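Local coordinates for Ton_1535 (Thermococcus onnurineus, PDB 3ZPJ), which is of unknown function but folds into an all-helical alpha-solenoid marked by an unusual left-handed helical turn, at residues S55-A60 against S82-M87; K73-S78 against L117-Y122; D95-A100 against A125-P130. All blocks are in the same frame, centred on the assembly; numbering follows the deposited sequence.

Contact 1: S55-A60 against S82-M87; sequences SIMEDA and STLAIM
M57 reaches across from helix 53-66 and sets its terminal methyl CE among T83, L84 and M87, three side chains from the last turn of helix 70-86 and the residue after it. Nothing else on segment 55-60 touches segment 82-87, so the whole contact turns on one methionine end. The M57 chain leaves beside its backbone N and bends at chi2 (-55°), which carries SD and CE over to the neighbouring helix. There the M57 and T83 side chains run antiparallel and pass alongside one another. M57 CE lies 3.0 Å from T83 OG1, a short approach and not a hydrogen bond, while M57 SD stays 3.9 Å from the same oxygen. T83 OG1 sits between its own backbone N and carbonyl carbon (chi1 79°) and is hydrogen-bonded to I80 O; a polar atom satisfied within its own helix thus faces the methyl end of the thioether. M87 arrives from another direction: its chain bends at chi3 (-55°) and meets M57 tip to tip, the CE atoms of M57 and M87 being 3.4 Å apart, again short, so the exact place of these methyl ends is doubtful. L84 bounds the methyl more loosely, with its CD2 branch 4.0 Å from M57 CE. All four side chains are buried. V40 of helix 29-45 packs on both M57 and M87 and T37 on T83, whereas L84 also leans on D92, A93 and F96 of helix 90-104. The contact pairs the start of one helix with the end of the next, the two segments running roughly antiparallel. This is the sequential helix hairpin from which alpha-solenoids are built, closed here by the methyl end of M57 set against T83, L84 and M87.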
loop_
_atom_site.group_PDB
_atom_site.type_symbol
_atom_site.label_atom_id
_atom_site.label_comp_id
_atom_site.label_asym_id
_atom_site.label_seq_id
_atom_site.Cartn_x
_atom_site.Cartn_y
_atom_site.Cartn_z
ATOM N N SER A 55 5.046 30.357 -10.119
ATOM C CA SER A 55 5.661 31.338 -9.230
ATOM C C SER A 55 5.990 30.767 -7.843
ATOM O O SER A 55 7.016 31.104 -7.243
ATOM C CB SER A 55 4.765 32.559 -9.085
ATOM O OG SER A 55 5.346 33.474 -8.175
ATOM N N ILE A 56 5.113 29.913 -7.336
ATOM C CA ILE A 56 5.324 29.301 -6.040
ATOM C C ILE A 56 6.474 28.292 -6.074
ATOM O O ILE A 56 7.314 28.265 -5.167
ATOM C CB ILE A 56 4.068 28.565 -5.559
ATOM C CG1 ILE A 56 2.870 29.510 -5.504
ATOM C CG2 ILE A 56 4.314 27.955 -4.196
ATOM C CD1 ILE A 56 1.578 28.813 -5.112
ATOM N N MET A 57 6.493 27.449 -7.104
ATOM C CA MET A 57 7.568 26.468 -7.260
ATOM C C MET A 57 8.932 27.165 -7.372
ATOM O O MET A 57 9.920 26.713 -6.785
ATOM C CB MET A 57 7.316 25.561 -8.466
ATOM C CG MET A 57 6.212 24.529 -8.258
ATOM S SD MET A 57 6.412 23.452 -6.836
ATOM C CE MET A 57 5.446 22.082 -7.397
ATOM N N GLU A 58 8.977 28.275 -8.106
ATOM C CA GLU A 58 10.172 29.121 -8.142
ATOM C C GLU A 58 10.611 29.562 -6.743
ATOM O O GLU A 58 11.803 29.612 -6.452
ATOM C CB GLU A 58 9.949 30.368 -9.004
ATOM C CG GLU A 58 9.969 30.156 -10.506
ATOM C CD GLU A 58 9.700 31.462 -11.264
ATOM O OE1 GLU A 58 9.160 32.415 -10.651
ATOM O OE2 GLU A 58 10.034 31.544 -12.466
ATOM N N ASP A 59 9.655 29.912 -5.888
ATOM C CA ASP A 59 9.993 30.378 -4.545
ATOM C C ASP A 59 10.556 29.247 -3.703
ATOM O O ASP A 59 11.536 29.421 -2.968
ATOM C CB ASP A 59 8.772 30.965 -3.858
ATOM C CG ASP A 59 8.347 32.262 -4.464
ATOM O OD1 ASP A 59 9.154 32.870 -5.204
ATOM O OD2 ASP A 59 7.203 32.672 -4.197
ATOM N N ALA A 60 9.924 28.086 -3.836
ATOM C CA ALA A 60 10.365 26.882 -3.161
ATOM C C ALA A 60 11.745 26.486 -3.671
ATOM O O ALA A 60 12.645 26.211 -2.877
ATOM C CB ALA A 60 9.347 25.748 -3.360
ATOM N N SER A 82 8.900 15.316 -5.368
ATOM C CA SER A 82 7.669 14.533 -5.343
ATOM C C SER A 82 6.450 15.359 -5.761
ATOM O O SER A 82 5.556 14.828 -6.409
ATOM C CB SER A 82 7.445 13.806 -4.002
ATOM O OG SER A 82 7.301 14.698 -2.920
ATOM N N THR A 83 6.434 16.657 -5.456
ATOM C CA THR A 83 5.302 17.480 -5.873
ATOM C C THR A 83 5.267 17.692 -7.395
ATOM O O THR A 83 4.185 17.732 -8.000
ATOM C CB THR A 83 5.208 18.829 -5.097
ATOM O OG1 THR A 83 6.130 19.767 -5.636
ATOM C CG2 THR A 83 5.516 18.625 -3.632
ATOM N N LEU A 84 6.438 17.816 -8.014
ATOM C CA LEU A 84 6.513 17.887 -9.474
ATOM C C LEU A 84 6.006 16.591 -10.062
ATOM O O LEU A 84 5.291 16.587 -11.058
ATOM C CB LEU A 84 7.944 18.108 -9.953
ATOM C CG LEU A 84 8.584 19.448 -9.623
ATOM C CD1 LEU A 84 10.039 19.429 -10.052
ATOM C CD2 LEU A 84 7.818 20.587 -10.297
ATOM N N ALA A 85 6.393 15.487 -9.437
ATOM C CA ALA A 85 6.006 14.166 -9.907
ATOM C C ALA A 85 4.499 13.947 -9.786
ATOM O O ALA A 85 3.880 13.381 -10.686
ATOM C CB ALA A 85 6.771 13.094 -9.162
ATOM N N ILE A 86 3.924 14.386 -8.671
ATOM C CA ILE A 86 2.476 14.463 -8.529
ATOM C C ILE A 86 1.875 15.124 -9.775
ATOM O O ILE A 86 1.035 14.536 -10.448
ATOM C CB ILE A 86 2.062 15.302 -7.285
ATOM C CG1 ILE A 86 2.628 14.717 -5.993
ATOM C CG2 ILE A 86 0.562 15.397 -7.169
ATOM C CD1 ILE A 86 2.109 13.371 -5.643
ATOM N N MET A 87 2.331 16.335 -10.091
ATOM C CA MET A 87 1.815 17.090 -11.238
ATOM C C MET A 87 2.349 16.649 -12.610
ATOM O O MET A 87 2.218 17.381 -13.592
ATOM C CB MET A 87 2.089 18.580 -11.056
ATOM C CG MET A 87 1.623 19.142 -9.731
ATOM S SD MET A 87 1.899 20.918 -9.715
ATOM C CE MET A 87 3.657 20.953 -10.091
#

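Contact 2: K73-S78 against L117-Y122; sequences KAVAYS and LSTLAY
Segments 73-78 and 117-122 come nearest at S78 and L120, whose CA atoms are 5.6 Å apart. Their contact sets a hydroxyl oxygen against hydrocarbon: S78 OG lies 3.6 Å from L120 CB and 3.7 Å from L120 CD1, and also rests close to L120 CA, so it is pressed onto the root of the leucine as well as one branch. A turn earlier on the first helix, V75 and T119 cross at about a right angle. They meet through methyls, V75 CG1 standing 4.0 Å from T119 CG2, because the threonine holds CG2 anti to its N (chi1 -71° for OG1) and thereby turns OG1 back along its own helix, where it makes a weak bond to M115 O. In the next shell, S78 OG is held by a 2.9 Å hydrogen bond to A74 O, with the donor 32° out of the carbonyl plane. S78 N binds the same oxygen from the opposite face; A74 O thus takes two bonds from S78, and the one from OG holds the hydroxyl against its own helix. Farther out, H123 packs on S78, V116 on A74, and F97 of helix 90-104 on L120. The two segments run roughly parallel, with helix 90-104 between them in sequence. Such packing of a helix with the next but one, here through a serine hydroxyl, a leucine and beta-branched methyls, is characteristic of superhelical stacking in an alpha-solenoid.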
loop_
_atom_site.group_PDB
_atom_site.type_symbol
_atom_site.label_atom_id
_atom_site.label_comp_id
_atom_site.label_asym_id
_atom_site.label_seq_id
_atom_site.Cartn_x
_atom_site.Cartn_y
_atom_site.Cartn_z
ATOM N N LYS A 73 19.075 20.467 2.284
ATOM C CA LYS A 73 18.934 20.673 0.854
ATOM C C LYS A 73 18.352 19.442 0.206
ATOM O O LYS A 73 17.491 19.527 -0.670
ATOM C CB LYS A 73 20.309 20.939 0.249
ATOM C CG LYS A 73 20.324 21.951 -0.887
ATOM C CD LYS A 73 21.768 22.388 -1.206
ATOM C CE LYS A 73 21.816 23.468 -2.280
ATOM N NZ LYS A 73 21.506 24.802 -1.679
ATOM N N ALA A 74 18.861 18.298 0.645
ATOM C CA ALA A 74 18.446 17.014 0.122
ATOM C C ALA A 74 16.964 16.816 0.385
ATOM O O ALA A 74 16.233 16.400 -0.511
ATOM C CB ALA A 74 19.260 15.895 0.742
ATOM N N VAL A 75 16.519 17.133 1.601
ATOM C CA VAL A 75 15.109 16.967 1.929
ATOM C C VAL A 75 14.283 17.961 1.130
ATOM O O VAL A 75 13.256 17.604 0.561
ATOM C CB VAL A 75 14.829 17.119 3.436
ATOM C CG1 VAL A 75 13.353 16.911 3.711
ATOM C CG2 VAL A 75 15.638 16.094 4.229
ATOM N N ALA A 76 14.755 19.202 1.053
ATOM C CA ALA A 76 14.021 20.226 0.320
ATOM C C ALA A 76 13.838 19.845 -1.157
ATOM O O ALA A 76 12.725 19.910 -1.698
ATOM C CB ALA A 76 14.705 21.570 0.451
ATOM N N TYR A 77 14.934 19.436 -1.788
ATOM C CA TYR A 77 14.902 18.958 -3.163
ATOM C C TYR A 77 13.947 17.765 -3.323
ATOM O O TYR A 77 13.277 17.629 -4.351
ATOM C CB TYR A 77 16.305 18.548 -3.606
ATOM C CG TYR A 77 17.230 19.690 -3.961
ATOM C CD1 TYR A 77 16.734 20.911 -4.406
ATOM C CD2 TYR A 77 18.606 19.535 -3.878
ATOM C CE1 TYR A 77 17.587 21.947 -4.744
ATOM C CE2 TYR A 77 19.473 20.567 -4.216
ATOM C CZ TYR A 77 18.960 21.769 -4.647
ATOM O OH TYR A 77 19.825 22.790 -4.982
ATOM N N SER A 78 13.881 16.908 -2.306
ATOM C CA SER A 78 12.974 15.752 -2.334
ATOM C C SER A 78 11.529 16.185 -2.301
ATOM O O SER A 78 10.699 15.670 -3.054
ATOM C CB SER A 78 13.225 14.825 -1.151
ATOM O OG SER A 78 14.484 14.215 -1.263
ATOM N N LEU A 117 18.631 9.573 3.147
ATOM C CA LEU A 117 18.252 8.717 2.010
ATOM C C LEU A 117 16.846 8.117 2.129
ATOM O O LEU A 117 16.109 8.027 1.135
ATOM C CB LEU A 117 19.264 7.609 1.776
ATOM C CG LEU A 117 20.602 8.165 1.329
ATOM C CD1 LEU A 117 21.598 7.036 1.183
ATOM C CD2 LEU A 117 20.406 8.884 0.016
ATOM N N SER A 118 16.463 7.729 3.338
ATOM C CA SER A 118 15.177 7.052 3.503
ATOM C C SER A 118 14.021 8.035 3.354
ATOM O O SER A 118 12.916 7.634 2.994
ATOM C CB SER A 118 15.109 6.303 4.841
ATOM O OG SER A 118 15.643 7.089 5.887
ATOM N N THR A 119 14.284 9.312 3.642
ATOM C CA THR A 119 13.318 10.397 3.462
ATOM C C THR A 119 13.104 10.596 1.971
ATOM O O THR A 119 11.978 10.718 1.483
ATOM C CB THR A 119 13.841 11.741 4.073
ATOM O OG1 THR A 119 13.838 11.661 5.499
ATOM C CG2 THR A 119 12.965 12.924 3.657
ATOM N N LEU A 120 14.213 10.633 1.257
ATOM C CA LEU A 120 14.211 10.764 -0.183
ATOM C C LEU A 120 13.539 9.552 -0.812
ATOM O O LEU A 120 12.757 9.684 -1.747
ATOM C CB LEU A 120 15.650 10.902 -0.647
ATOM C CG LEU A 120 16.184 10.645 -2.053
ATOM C CD1 LEU A 120 15.296 11.170 -3.142
ATOM C CD2 LEU A 120 17.568 11.314 -2.123
ATOM N N ALA A 121 13.840 8.371 -0.291
ATOM C CA ALA A 121 13.148 7.172 -0.737
ATOM C C ALA A 121 11.644 7.302 -0.483
ATOM O O ALA A 121 10.824 6.879 -1.298
ATOM C CB ALA A 121 13.695 5.955 -0.026
ATOM N N TYR A 122 11.277 7.876 0.657
ATOM C CA TYR A 122 9.866 8.023 0.972
ATOM C C TYR A 122 9.221 8.949 -0.043
ATOM O O TYR A 122 8.103 8.671 -0.509
ATOM C CB TYR A 122 9.656 8.546 2.391
ATOM C CG TYR A 122 8.247 9.026 2.650
ATOM C CD1 TYR A 122 7.230 8.121 2.920
ATOM C CD2 TYR A 122 7.929 10.380 2.614
ATOM C CE1 TYR A 122 5.942 8.542 3.148
ATOM C CE2 TYR A 122 6.634 10.809 2.825
ATOM C CZ TYR A 122 5.648 9.882 3.108
ATOM O OH TYR A 122 4.356 10.295 3.344
#

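Contact 3: D95-A100 against A125-P130; sequences DFFNRA and AIAGYP
F97 meets Y129 at the edge of the tyrosine ring: F97 CE2 approaches Y129 CE2 to 3.7 Å, lying near the plane of that ring and beside its rim. The two side chains cross obliquely. A127 completes the contact, its CB 3.9 Å from F97 CZ and close to the plane of the phenylalanine ring. F97 thus sends one corner of its ring to both residues; with CG anti to its carbonyl carbon (chi1 -79°), the ring brings CE2 and CZ to the turn. That turn is compact. A127 O stands 3.8 Å above the Y129 ring plane, offset toward the rim, and G128, with positive phi (86°), closes helix 110-126 in a Schellman motif that includes the 2.9 Å bond from G128 N to A125 O. Y129 follows at the N-cap position of helix 130-146. Around the aromatic pair, L124 of helix 110-126 packs on both rings, A85 of helix 70-86 touches A127 and Y129, and A93 and M94 of helix 90-104 cover Y129 further. The arrangement is that of a tight Schellman-ended turn between consecutive solenoid helices, 110-126 and 130-146, fastened by its alanine and tyrosine to F97 of helix 90-104.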
loop_
_atom_site.group_PDB
_atom_site.type_symbol
_atom_site.label_atom_id
_atom_site.label_comp_id
_atom_site.label_asym_id
_atom_site.label_seq_id
_atom_site.Cartn_x
_atom_site.Cartn_y
_atom_site.Cartn_z
ATOM N N ASP A 95 15.079 15.213 -12.177
ATOM C CA ASP A 95 16.155 16.184 -12.018
ATOM C C ASP A 95 16.314 16.507 -10.529
ATOM O O ASP A 95 17.414 16.427 -9.983
ATOM C CB ASP A 95 15.869 17.447 -12.838
ATOM C CG ASP A 95 16.912 18.550 -12.634
ATOM O OD1 ASP A 95 17.966 18.316 -12.001
ATOM O OD2 ASP A 95 16.678 19.669 -13.134
ATOM N N PHE A 96 15.219 16.845 -9.859
ATOM C CA PHE A 96 15.330 17.172 -8.440
ATOM C C PHE A 96 15.666 15.996 -7.538
ATOM O O PHE A 96 16.402 16.158 -6.567
ATOM C CB PHE A 96 14.138 17.989 -7.939
ATOM C CG PHE A 96 14.278 19.444 -8.248
ATOM C CD1 PHE A 96 14.040 19.914 -9.533
ATOM C CD2 PHE A 96 14.734 20.333 -7.290
ATOM C CE1 PHE A 96 14.204 21.251 -9.839
ATOM C CE2 PHE A 96 14.895 21.671 -7.594
ATOM C CZ PHE A 96 14.629 22.128 -8.870
ATOM N N PHE A 97 15.163 14.814 -7.873
ATOM C CA PHE A 97 15.586 13.618 -7.165
ATOM C C PHE A 97 17.106 13.405 -7.265
ATOM O O PHE A 97 17.760 13.061 -6.284
ATOM C CB PHE A 97 14.798 12.400 -7.646
ATOM C CG PHE A 97 13.419 12.314 -7.051
ATOM C CD1 PHE A 97 13.252 12.321 -5.670
ATOM C CD2 PHE A 97 12.292 12.268 -7.861
ATOM C CE1 PHE A 97 11.985 12.254 -5.100
ATOM C CE2 PHE A 97 11.020 12.206 -7.297
ATOM C CZ PHE A 97 10.869 12.197 -5.911
ATOM N N ASN A 98 17.667 13.645 -8.441
ATOM C CA ASN A 98 19.094 13.497 -8.626
ATOM C C ASN A 98 19.885 14.539 -7.869
ATOM O O ASN A 98 20.996 14.266 -7.399
ATOM C CB ASN A 98 19.445 13.529 -10.106
ATOM C CG ASN A 98 19.229 12.191 -10.772
ATOM O OD1 ASN A 98 19.670 11.159 -10.263
ATOM N ND2 ASN A 98 18.528 12.192 -11.899
ATOM N N ARG A 99 19.316 15.735 -7.751
ATOM C CA ARG A 99 19.939 16.757 -6.936
ATOM C C ARG A 99 19.936 16.283 -5.486
ATOM O O ARG A 99 20.946 16.387 -4.794
ATOM C CB ARG A 99 19.227 18.104 -7.081
ATOM C CG ARG A 99 19.344 18.723 -8.470
ATOM C CD ARG A 99 18.908 20.187 -8.454
ATOM N NE ARG A 99 18.429 20.629 -9.759
ATOM C CZ ARG A 99 18.224 21.900 -10.091
ATOM N NH1 ARG A 99 18.467 22.871 -9.212
ATOM N NH2 ARG A 99 17.781 22.198 -11.307
ATOM N N ALA A 100 18.806 15.736 -5.047
ATOM C CA ALA A 100 18.689 15.205 -3.684
ATOM C C ALA A 100 19.760 14.151 -3.400
ATOM O O ALA A 100 20.504 14.263 -2.429
ATOM C CB ALA A 100 17.284 14.649 -3.428
ATOM N N ALA A 125 8.525 7.294 -3.292
ATOM C CA ALA A 125 7.315 6.464 -3.231
ATOM C C ALA A 125 6.062 7.308 -3.360
ATOM O O ALA A 125 5.165 6.960 -4.116
ATOM C CB ALA A 125 7.267 5.643 -1.956
ATOM N N ILE A 126 6.005 8.413 -2.622
ATOM C CA ILE A 126 4.915 9.388 -2.748
ATOM C C ILE A 126 4.768 9.834 -4.201
ATOM O O ILE A 126 3.661 10.035 -4.695
ATOM C CB ILE A 126 5.169 10.648 -1.878
ATOM C CG1 ILE A 126 5.143 10.316 -0.393
ATOM C CG2 ILE A 126 4.156 11.715 -2.162
ATOM C CD1 ILE A 126 4.168 9.266 -0.018
ATOM N N ALA A 127 5.897 9.967 -4.888
ATOM C CA ALA A 127 5.942 10.418 -6.286
ATOM C C ALA A 127 5.368 9.400 -7.265
ATOM O O ALA A 127 5.178 9.699 -8.440
ATOM C CB ALA A 127 7.378 10.723 -6.665
ATOM N N GLY A 128 5.111 8.187 -6.788
ATOM C CA GLY A 128 4.662 7.128 -7.668
ATOM C C GLY A 128 5.796 6.382 -8.352
ATOM O O GLY A 128 5.625 5.869 -9.448
ATOM N N TYR A 129 6.951 6.302 -7.700
ATOM C CA TYR A 129 8.107 5.604 -8.263
ATOM C C TYR A 129 8.554 4.517 -7.300
ATOM O O TYR A 129 9.623 4.604 -6.705
ATOM C CB TYR A 129 9.268 6.573 -8.493
ATOM C CG TYR A 129 8.930 7.787 -9.324
ATOM C CD1 TYR A 129 8.012 7.711 -10.354
ATOM C CD2 TYR A 129 9.550 9.010 -9.087
ATOM C CE1 TYR A 129 7.713 8.809 -11.126
ATOM C CE2 TYR A 129 9.259 10.115 -9.855
ATOM C CZ TYR A 129 8.338 10.008 -10.878
ATOM O OH TYR A 129 8.034 11.099 -11.661
ATOM N N PRO A 130 7.729 3.482 -7.132
ATOM C CA PRO A 130 7.995 2.508 -6.073
ATOM C C PRO A 130 9.308 1.747 -6.259
ATOM O O PRO A 130 10.012 1.519 -5.275
ATOM C CB PRO A 130 6.801 1.565 -6.167
ATOM C CG PRO A 130 6.317 1.720 -7.569
ATOM C CD PRO A 130 6.519 3.150 -7.894
#

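Overall arrangement
All three contacts lie on the same side of the chain's centre, within the run from helix 53-66 to the start of helix 130-146. Contact 1 is fully buried; contacts 2 and 3 are only partly so. Helix 70-86 serves contacts 1 and 2, and helix 110-126 serves contacts 2 and 3, whose centres are about 8 Å apart and which join where L120 CD1 meets F97 CD1 at 3.4 Å. Contacts 1 and 3 also meet, S82 N lying 3.7 Å from F97 CZ. Chemistry follows place: thioethers in the buried hairpin, a hydroxyl and branched aliphatics between next-but-one helices, and aromatic rings at a turn.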